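Local coordinates for hypothetical protein TTMA177 (Thermus thermophilus phage TMA, PDB 2ZDJ) that is of unknown function but adopts a small alpha-plus-beta, cystatin-like fold in which one helix accompanies an antiparallel sheet, at residues 5-10 and 59-64; 14-19 and 36-41. All blocks are in the same frame, centred on the assembly; numbering follows the deposited sequence.

Interaction 1 (5-10 and 59-64); sequences KLVKDF and PYNFLE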
ATOM      1  N   LYS A   5       5.943  -6.141   5.503  1.00 20.35           N
ATOM      2  CA  LYS A   5       7.212  -5.717   4.953  1.00 22.37           C
ATOM      3  C   LYS A   5       7.611  -4.307   5.334  1.00 21.77           C
ATOM      4  O   LYS A   5       6.793  -3.385   5.355  1.00 18.62           O
ATOM      5  CB  LYS A   5       7.214  -5.858   3.428  1.00 19.84           C
ATOM      6  CG  LYS A   5       8.553  -5.495   2.822  1.00 28.12           C
ATOM      7  CD  LYS A   5       8.802  -6.174   1.488  1.00 40.01           C
ATOM      8  CE  LYS A   5       7.973  -5.597   0.372  1.00 30.71           C
ATOM      9  NZ  LYS A   5       8.293  -6.323  -0.884  1.00 39.26           N
ATOM     10  N   LEU A   6       8.892  -4.161   5.638  1.00 18.76           N
ATOM     11  CA  LEU A   6       9.438  -2.884   6.022  1.00 22.87           C
ATOM     12  C   LEU A   6       9.440  -1.956   4.822  1.00 22.80           C
ATOM     13  O   LEU A   6       9.822  -2.344   3.709  1.00 18.77           O
ATOM     14  CB  LEU A   6      10.870  -3.051   6.543  1.00 26.81           C
ATOM     15  CG  LEU A   6      11.111  -3.923   7.778  1.00 28.31           C
ATOM     16  CD1 LEU A   6      12.628  -4.043   8.035  1.00 27.66           C
ATOM     17  CD2 LEU A   6      10.417  -3.314   8.975  1.00 22.19           C
ATOM     18  N   VAL A   7       9.001  -0.729   5.060  1.00 22.57           N
ATOM     19  CA  VAL A   7       8.962   0.295   4.028  1.00 26.94           C
ATOM     20  C   VAL A   7      10.302   0.344   3.281  1.00 28.80           C
ATOM     21  O   VAL A   7      10.345   0.227   2.050  1.00 28.55           O
ATOM     22  CB  VAL A   7       8.662   1.676   4.658  1.00 21.49           C
ATOM     23  CG1 VAL A   7       8.957   2.788   3.676  1.00 27.53           C
ATOM     24  CG2 VAL A   7       7.211   1.736   5.086  1.00 29.19           C
ATOM     25  N   LYS A   8      11.395   0.490   4.026  1.00 26.68           N
ATOM     26  CA  LYS A   8      12.717   0.570   3.412  1.00 30.81           C
ATOM     27  C   LYS A   8      12.922  -0.524   2.369  1.00 32.06           C
ATOM     28  O   LYS A   8      13.721  -0.366   1.450  1.00 33.08           O
ATOM     29  CB  LYS A   8      13.823   0.475   4.472  1.00 23.85           C
ATOM     30  CG  LYS A   8      14.109  -0.935   4.963  1.00 35.00           C
ATOM     31  CD  LYS A   8      15.377  -0.999   5.814  1.00 33.41           C
ATOM     32  CE  LYS A   8      15.698  -2.436   6.218  1.00 43.09           C
ATOM     33  NZ  LYS A   8      16.946  -2.557   7.025  1.00 49.83           N
ATOM     34  N   ASP A   9      12.197  -1.631   2.492  1.00 32.99           N
ATOM     35  CA  ASP A   9      12.364  -2.710   1.529  1.00 33.95           C
ATOM     36  C   ASP A   9      11.493  -2.649   0.271  1.00 31.54           C
ATOM     37  O   ASP A   9      11.552  -3.541  -0.568  1.00 31.35           O
ATOM     38  CB  ASP A   9      12.221  -4.062   2.230  1.00 35.79           C
ATOM     39  CG  ASP A   9      13.355  -4.323   3.196  1.00 32.10           C
ATOM     40  OD1 ASP A   9      14.503  -3.974   2.852  1.00 34.48           O
ATOM     41  OD2 ASP A   9      13.111  -4.872   4.289  1.00 37.09           O
ATOM     42  N   PHE A  10      10.698  -1.593   0.135  1.00 33.48           N
ATOM     43  CA  PHE A  10       9.868  -1.411  -1.052  1.00 33.15           C
ATOM     44  C   PHE A  10      10.704  -0.717  -2.128  1.00 35.55           C
ATOM     45  O   PHE A  10      11.001   0.472  -2.015  1.00 35.64           O
ATOM     46  CB  PHE A  10       8.653  -0.554  -0.719  1.00 28.85           C
ATOM     47  CG  PHE A  10       7.554  -1.311  -0.048  1.00 30.52           C
ATOM     48  CD1 PHE A  10       6.755  -2.182  -0.775  1.00 23.65           C
ATOM     49  CD2 PHE A  10       7.335  -1.181   1.318  1.00 31.92           C
ATOM     50  CE1 PHE A  10       5.752  -2.910  -0.152  1.00 22.76           C
ATOM     51  CE2 PHE A  10       6.333  -1.908   1.946  1.00 30.34           C
ATOM     52  CZ  PHE A  10       5.541  -2.772   1.210  1.00 25.85           C
ATOM     53  N   PRO A  59       5.695   8.065   5.187  1.00 33.18           N
ATOM     54  CA  PRO A  59       6.400   6.784   5.115  1.00 32.88           C
ATOM     55  C   PRO A  59       7.778   6.823   5.776  1.00 31.77           C
ATOM     56  O   PRO A  59       8.644   7.590   5.369  1.00 43.27           O
ATOM     57  CB  PRO A  59       6.489   6.540   3.615  1.00 34.53           C
ATOM     58  CG  PRO A  59       6.725   7.951   3.081  1.00 29.90           C
ATOM     59  CD  PRO A  59       5.732   8.775   3.893  1.00 31.30           C
ATOM     60  N   TYR A  60       7.970   6.006   6.806  1.00 27.88           N
ATOM     61  CA  TYR A  60       9.253   5.922   7.493  1.00 24.75           C
ATOM     62  C   TYR A  60       9.812   4.552   7.158  1.00 23.26           C
ATOM     63  O   TYR A  60       9.101   3.553   7.246  1.00 24.25           O
ATOM     64  CB  TYR A  60       9.079   6.055   9.013  1.00 25.61           C
ATOM     65  CG  TYR A  60       8.725   7.457   9.458  1.00 29.19           C
ATOM     66  CD1 TYR A  60       9.715   8.427   9.634  1.00 25.71           C
ATOM     67  CD2 TYR A  60       7.392   7.830   9.654  1.00 26.14           C
ATOM     68  CE1 TYR A  60       9.384   9.728   9.993  1.00 27.16           C
ATOM     69  CE2 TYR A  60       7.055   9.127  10.007  1.00 20.67           C
ATOM     70  CZ  TYR A  60       8.049  10.068  10.174  1.00 27.12           C
ATOM     71  OH  TYR A  60       7.702  11.357  10.500  1.00 32.66           O
ATOM     72  N   ASN A  61      11.081   4.503   6.770  1.00 21.66           N
ATOM     73  CA  ASN A  61      11.701   3.237   6.409  1.00 22.93           C
ATOM     74  C   ASN A  61      11.516   2.149   7.441  1.00 24.68           C
ATOM     75  O   ASN A  61      11.537   0.968   7.095  1.00 28.36           O
ATOM     76  CB  ASN A  61      13.203   3.412   6.158  1.00 24.49           C
ATOM     77  CG  ASN A  61      13.497   4.050   4.820  1.00 28.76           C
ATOM     78  OD1 ASN A  61      12.681   3.993   3.896  1.00 28.43           O
ATOM     79  ND2 ASN A  61      14.671   4.649   4.703  1.00 22.40           N
ATOM     80  N   PHE A  62      11.337   2.539   8.703  1.00 26.67           N
ATOM     81  CA  PHE A  62      11.191   1.563   9.775  1.00 24.68           C
ATOM     82  C   PHE A  62       9.773   1.072  10.026  1.00 21.67           C
ATOM     83  O   PHE A  62       9.566   0.132  10.783  1.00 21.18           O
ATOM     84  CB  PHE A  62      11.813   2.105  11.069  1.00 21.24           C
ATOM     85  CG  PHE A  62      11.370   3.494  11.437  1.00 18.14           C
ATOM     86  CD1 PHE A  62      10.109   3.719  11.989  1.00 19.06           C
ATOM     87  CD2 PHE A  62      12.225   4.576  11.256  1.00 13.44           C
ATOM     88  CE1 PHE A  62       9.702   5.002  12.358  1.00 21.81           C
ATOM     89  CE2 PHE A  62      11.830   5.874  11.622  1.00 19.30           C
ATOM     90  CZ  PHE A  62      10.565   6.088  12.175  1.00 17.37           C
ATOM     91  N   LEU A  63       8.798   1.693   9.381  1.00 24.95           N
ATOM     92  CA  LEU A  63       7.416   1.274   9.551  1.00 24.58           C
ATOM     93  C   LEU A  63       7.191  -0.077   8.899  1.00 23.52           C
ATOM     94  O   LEU A  63       7.870  -0.446   7.940  1.00 23.92           O
ATOM     95  CB  LEU A  63       6.464   2.295   8.932  1.00 26.72           C
ATOM     96  CG  LEU A  63       6.336   3.643   9.640  1.00 30.43           C
ATOM     97  CD1 LEU A  63       5.281   4.492   8.929  1.00 30.48           C
ATOM     98  CD2 LEU A  63       5.933   3.415  11.096  1.00 25.47           C
ATOM     99  N   GLU A  64       6.232  -0.820   9.427  1.00 23.41           N
ATOM    100  CA  GLU A  64       5.928  -2.123   8.882  1.00 20.72           C
ATOM    101  C   GLU A  64       4.612  -2.083   8.116  1.00 20.42           C
ATOM    102  O   GLU A  64       3.553  -1.832   8.683  1.00 24.33           O
ATOM    103  CB  GLU A  64       5.845  -3.146   9.999  1.00 22.78           C
ATOM    104  CG  GLU A  64       5.939  -4.560   9.496  1.00 37.97           C
ATOM    105  CD  GLU A  64       5.893  -5.586  10.614  1.00 42.21           C
ATOM    106  OE1 GLU A  64       4.809  -5.769  11.214  1.00 45.01           O
ATOM    107  OE2 GLU A  64       6.947  -6.203  10.886  1.00 48.32           O
TER
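A type I beta turn, Tyr60 to Leu63, leads into strand 64-67 and meets the 3-10 turn of residues 7-9, into which strand 4-6 runs at one margin of the sheet. The turn is closed by Leu63 N donating to Tyr60 O, and two of its other carbonyls face the opposite backbone. Leu63 O takes the N-H of Val7 at 3.1 Å, nearly along its C=O axis with 167° at the hydrogen, and is also approached by the CA-H of Leu6. Asn61 O receives Lys8 N, likewise at 3.1 Å, but from the side, in the carbonyl plane on a lone pair. Both N-H groups point outward from the start of the 3-10 turn, so successive residues grip carbonyls two positions apart. Leu6 and Glu64 make the antiparallel, non-hydrogen-bonded pair of this edge of the cystatin-like sheet, their side chains on one face, and Lys5 continues the pairing by backbone bonding with Ala65. Val7 is the buried side chain of the contact. Its CB sits 3.2 Å from Tyr60 O, the carbonyl that closes the turn. CG1, anti to the backbone N, passes 3.9 Å from Asn61 CA and reaches Pro59 CB only loosely; CG2, beside the backbone N, meets Leu63 CB at 4.0 Å. Past the turn's corner, Lys8 and Asn61 touch alongside, CB to CB at 3.4 Å, while Asn61 OD1 approaches Lys8 CA. Lys8 CG takes the crowded position between N and carbonyl carbon (chi1 79°), and the extended chain beyond leads its end away from Asn61 on an exposed surface. Within 5-10, Lys5 CE stands 3.5 Å above the plane of the Phe10 ring, offset toward its rim, while Val7 leans on Ile54.

Interaction 2 (14-19 and 36-41); sequences YTLIQD and PHALFV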
ATOM      1  N   TYR A  14       7.532  -0.357  -6.792  1.00 28.17           N
ATOM      2  CA  TYR A  14       6.365   0.060  -6.013  1.00 25.85           C
ATOM      3  C   TYR A  14       6.152   1.569  -6.106  1.00 23.40           C
ATOM      4  O   TYR A  14       7.096   2.325  -6.333  1.00 25.40           O
ATOM      5  CB  TYR A  14       6.546  -0.314  -4.536  1.00 20.93           C
ATOM      6  CG  TYR A  14       6.471  -1.793  -4.248  1.00 20.39           C
ATOM      7  CD1 TYR A  14       5.255  -2.407  -3.934  1.00 15.64           C
ATOM      8  CD2 TYR A  14       7.618  -2.579  -4.280  1.00 17.18           C
ATOM      9  CE1 TYR A  14       5.196  -3.776  -3.656  1.00 22.07           C
ATOM     10  CE2 TYR A  14       7.568  -3.941  -4.008  1.00 19.49           C
ATOM     11  CZ  TYR A  14       6.366  -4.533  -3.696  1.00  9.34           C
ATOM     12  OH  TYR A  14       6.337  -5.881  -3.435  1.00 27.94           O
ATOM     13  N   THR A  15       4.910   2.000  -5.917  1.00 24.65           N
ATOM     14  CA  THR A  15       4.570   3.421  -5.949  1.00 27.40           C
ATOM     15  C   THR A  15       3.784   3.807  -4.690  1.00 23.46           C
ATOM     16  O   THR A  15       2.894   3.080  -4.250  1.00 25.24           O
ATOM     17  CB  THR A  15       3.740   3.751  -7.187  1.00 31.48           C
ATOM     18  OG1 THR A  15       4.545   3.547  -8.353  1.00 41.89           O
ATOM     19  CG2 THR A  15       3.270   5.192  -7.150  1.00 35.61           C
ATOM     20  N   LEU A  16       4.142   4.945  -4.102  1.00 25.20           N
ATOM     21  CA  LEU A  16       3.492   5.435  -2.897  1.00 25.50           C
ATOM     22  C   LEU A  16       2.229   6.211  -3.230  1.00 24.71           C
ATOM     23  O   LEU A  16       2.221   7.029  -4.144  1.00 26.33           O
ATOM     24  CB  LEU A  16       4.451   6.330  -2.116  1.00 23.57           C
ATOM     25  CG  LEU A  16       3.901   7.010  -0.857  1.00 24.79           C
ATOM     26  CD1 LEU A  16       3.678   5.982   0.229  1.00 19.31           C
ATOM     27  CD2 LEU A  16       4.895   8.068  -0.376  1.00 23.42           C
ATOM     28  N   ILE A  17       1.158   5.938  -2.494  1.00 21.09           N
ATOM     29  CA  ILE A  17      -0.110   6.624  -2.694  1.00 22.79           C
ATOM     30  C   ILE A  17      -0.472   7.253  -1.354  1.00 24.86           C
ATOM     31  O   ILE A  17      -0.593   6.546  -0.344  1.00 22.48           O
ATOM     32  CB  ILE A  17      -1.256   5.648  -3.084  1.00 25.06           C
ATOM     33  CG1 ILE A  17      -0.892   4.857  -4.345  1.00 26.06           C
ATOM     34  CG2 ILE A  17      -2.545   6.418  -3.276  1.00 24.98           C
ATOM     35  CD1 ILE A  17      -0.662   5.669  -5.543  1.00 24.49           C
ATOM     36  N   GLN A  18      -0.626   8.573  -1.342  1.00 24.05           N
ATOM     37  CA  GLN A  18      -0.984   9.286  -0.118  1.00 31.12           C
ATOM     38  C   GLN A  18      -2.307  10.034  -0.228  1.00 25.68           C
ATOM     39  O   GLN A  18      -2.937  10.323   0.777  1.00 23.82           O
ATOM     40  CB  GLN A  18       0.122  10.269   0.283  1.00 25.59           C
ATOM     41  CG  GLN A  18       1.358   9.605   0.874  1.00 33.74           C
ATOM     42  CD  GLN A  18       2.450  10.602   1.238  1.00 34.52           C
ATOM     43  OE1 GLN A  18       2.962  11.318   0.378  1.00 30.63           O
ATOM     44  NE2 GLN A  18       2.813  10.648   2.518  1.00 31.09           N
ATOM     45  N   ASP A  19      -2.725  10.355  -1.446  1.00 34.14           N
ATOM     46  CA  ASP A  19      -3.979  11.070  -1.608  1.00 35.91           C
ATOM     47  C   ASP A  19      -5.135  10.327  -0.962  1.00 33.70           C
ATOM     48  O   ASP A  19      -5.520   9.242  -1.397  1.00 30.84           O
ATOM     49  CB  ASP A  19      -4.317  11.297  -3.077  1.00 37.80           C
ATOM     50  CG  ASP A  19      -5.709  11.885  -3.252  1.00 45.46           C
ATOM     51  OD1 ASP A  19      -5.943  13.010  -2.755  1.00 46.03           O
ATOM     52  OD2 ASP A  19      -6.575  11.218  -3.861  1.00 49.77           O
ATOM     53  N   PRO A  36      -5.685   2.159   6.303  1.00 21.04           N
ATOM     54  CA  PRO A  36      -4.338   2.733   6.297  1.00 22.22           C
ATOM     55  C   PRO A  36      -4.402   4.198   5.845  1.00 24.08           C
ATOM     56  O   PRO A  36      -5.426   4.648   5.331  1.00 26.57           O
ATOM     57  CB  PRO A  36      -3.603   1.843   5.307  1.00 17.76           C
ATOM     58  CG  PRO A  36      -4.685   1.552   4.288  1.00 19.38           C
ATOM     59  CD  PRO A  36      -5.877   1.232   5.173  1.00 17.60           C
ATOM     60  N   HIS A  37      -3.322   4.944   6.045  1.00 21.06           N
ATOM     61  CA  HIS A  37      -3.304   6.345   5.638  1.00 26.76           C
ATOM     62  C   HIS A  37      -2.370   6.586   4.458  1.00 25.35           C
ATOM     63  O   HIS A  37      -2.182   7.712   4.022  1.00 32.60           O
ATOM     64  CB  HIS A  37      -2.900   7.241   6.815  1.00 40.46           C
ATOM     65  CG  HIS A  37      -3.913   7.282   7.916  1.00 44.25           C
ATOM     66  ND1 HIS A  37      -5.248   7.537   7.688  1.00 52.51           N
ATOM     67  CD2 HIS A  37      -3.786   7.114   9.254  1.00 47.01           C
ATOM     68  CE1 HIS A  37      -5.900   7.526   8.837  1.00 50.10           C
ATOM     69  NE2 HIS A  37      -5.035   7.272   9.803  1.00 44.91           N
ATOM     70  N   ALA A  38      -1.791   5.511   3.943  1.00 25.19           N
ATOM     71  CA  ALA A  38      -0.900   5.586   2.797  1.00 28.20           C
ATOM     72  C   ALA A  38      -0.741   4.170   2.284  1.00 28.06           C
ATOM     73  O   ALA A  38      -0.771   3.205   3.059  1.00 26.41           O
ATOM     74  CB  ALA A  38       0.447   6.154   3.194  1.00 26.29           C
ATOM     75  N   LEU A  39      -0.586   4.049   0.978  1.00 24.81           N
ATOM     76  CA  LEU A  39      -0.442   2.745   0.360  1.00 17.66           C
ATOM     77  C   LEU A  39       0.810   2.669  -0.483  1.00 21.17           C
ATOM     78  O   LEU A  39       1.349   3.685  -0.916  1.00 18.85           O
ATOM     79  CB  LEU A  39      -1.646   2.462  -0.533  1.00 21.81           C
ATOM     80  CG  LEU A  39      -3.038   2.497   0.106  1.00 22.43           C
ATOM     81  CD1 LEU A  39      -4.093   2.390  -0.971  1.00 18.88           C
ATOM     82  CD2 LEU A  39      -3.175   1.346   1.107  1.00 18.75           C
ATOM     83  N   PHE A  40       1.287   1.447  -0.672  1.00 18.98           N
ATOM     84  CA  PHE A  40       2.424   1.169  -1.524  1.00 19.69           C
ATOM     85  C   PHE A  40       1.766   0.192  -2.481  1.00 20.90           C
ATOM     86  O   PHE A  40       1.247  -0.855  -2.067  1.00 16.92           O
ATOM     87  CB  PHE A  40       3.556   0.505  -0.741  1.00 22.78           C
ATOM     88  CG  PHE A  40       4.462   1.481  -0.037  1.00 22.69           C
ATOM     89  CD1 PHE A  40       5.462   2.144  -0.736  1.00 19.92           C
ATOM     90  CD2 PHE A  40       4.320   1.728   1.324  1.00 31.02           C
ATOM     91  CE1 PHE A  40       6.316   3.042  -0.090  1.00 25.20           C
ATOM     92  CE2 PHE A  40       5.169   2.629   1.986  1.00 29.69           C
ATOM     93  CZ  PHE A  40       6.167   3.283   1.277  1.00 28.49           C
ATOM     94  N   VAL A  41       1.742   0.547  -3.754  1.00 15.70           N
ATOM     95  CA  VAL A  41       1.097  -0.318  -4.722  1.00 17.77           C
ATOM     96  C   VAL A  41       2.032  -0.747  -5.837  1.00 20.73           C
ATOM     97  O   VAL A  41       2.887   0.020  -6.281  1.00 19.55           O
ATOM     98  CB  VAL A  41      -0.105   0.393  -5.386  1.00 18.58           C
ATOM     99  CG1 VAL A  41      -1.159   0.758  -4.353  1.00 13.86           C
ATOM    100  CG2 VAL A  41       0.379   1.646  -6.084  1.00 20.24           C
TER
HETATM  101  O   HOH W   1      -4.638   9.261   3.184  1.00 37.79           O
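Ile17 O is gripped by one strong hydrogen bond, from Leu39 N at 2.8 Å, straight to 169° and in the carbonyl plane, and by one weaker CA-H...O contact, Ala38 CA lying 3.3 Å from Ile17 O. Leu39 O returns the bond to Ile17 N, although here the donor stands above the carbonyl plane. Thr15 and Val41, two residues back on one strand and two ahead on the other, form the same reciprocal pair, so strands 15-17 and 38-41 run antiparallel with Leu16 opposite Phe40 at the non-hydrogen-bonded position between. There Leu16, with CG anti to the backbone N (chi1 176°), carries CD1 over one face of the Phe40 ring, 4.0 Å from its centroid, a CH-pi contact. On the sheet face that carries Ile17, Leu39 and Val41, the Ile17 and Val41 side chains cross at about a right angle, Ile17 CG1 to Val41 CG2 3.9 Å, and Ile17 CB meets Leu39 CB. Where the strands part, a water donates to both Gln18 O and His37 O, 3.1 Å from the former. Asp19 is the N-cap of helix 20-30, onto which Ile17 packs through Val23 and Leu39 through Ile26; Phe40 turns the other way, toward Phe10 and Pro59, while strand 47-54 flanks strand 38-44.

In the fold
From the N terminus, strand 4-6 enters the 3-10 turn of interaction 1, and the chain then passes to strand 15-17, the opposite margin of the sheet. Interaction 2 closes the loop through helix 20-30, bringing strand 38-44 beside 15-17. The chain turns back as strand 47-54 before 59-64 closes the much longer loop of interaction 1, so interaction 2 is nested wholly within it. Although they lie at opposite margins of one sheet, the contacts meet on the Phe40 face: Val7 CG1 packs 3.7 Å from Phe40 CZ, Pro59 touches Leu16 and Gln18, and Lys5 NZ probably hydrogen-bonds Tyr14 OH, which also bonds Glu50.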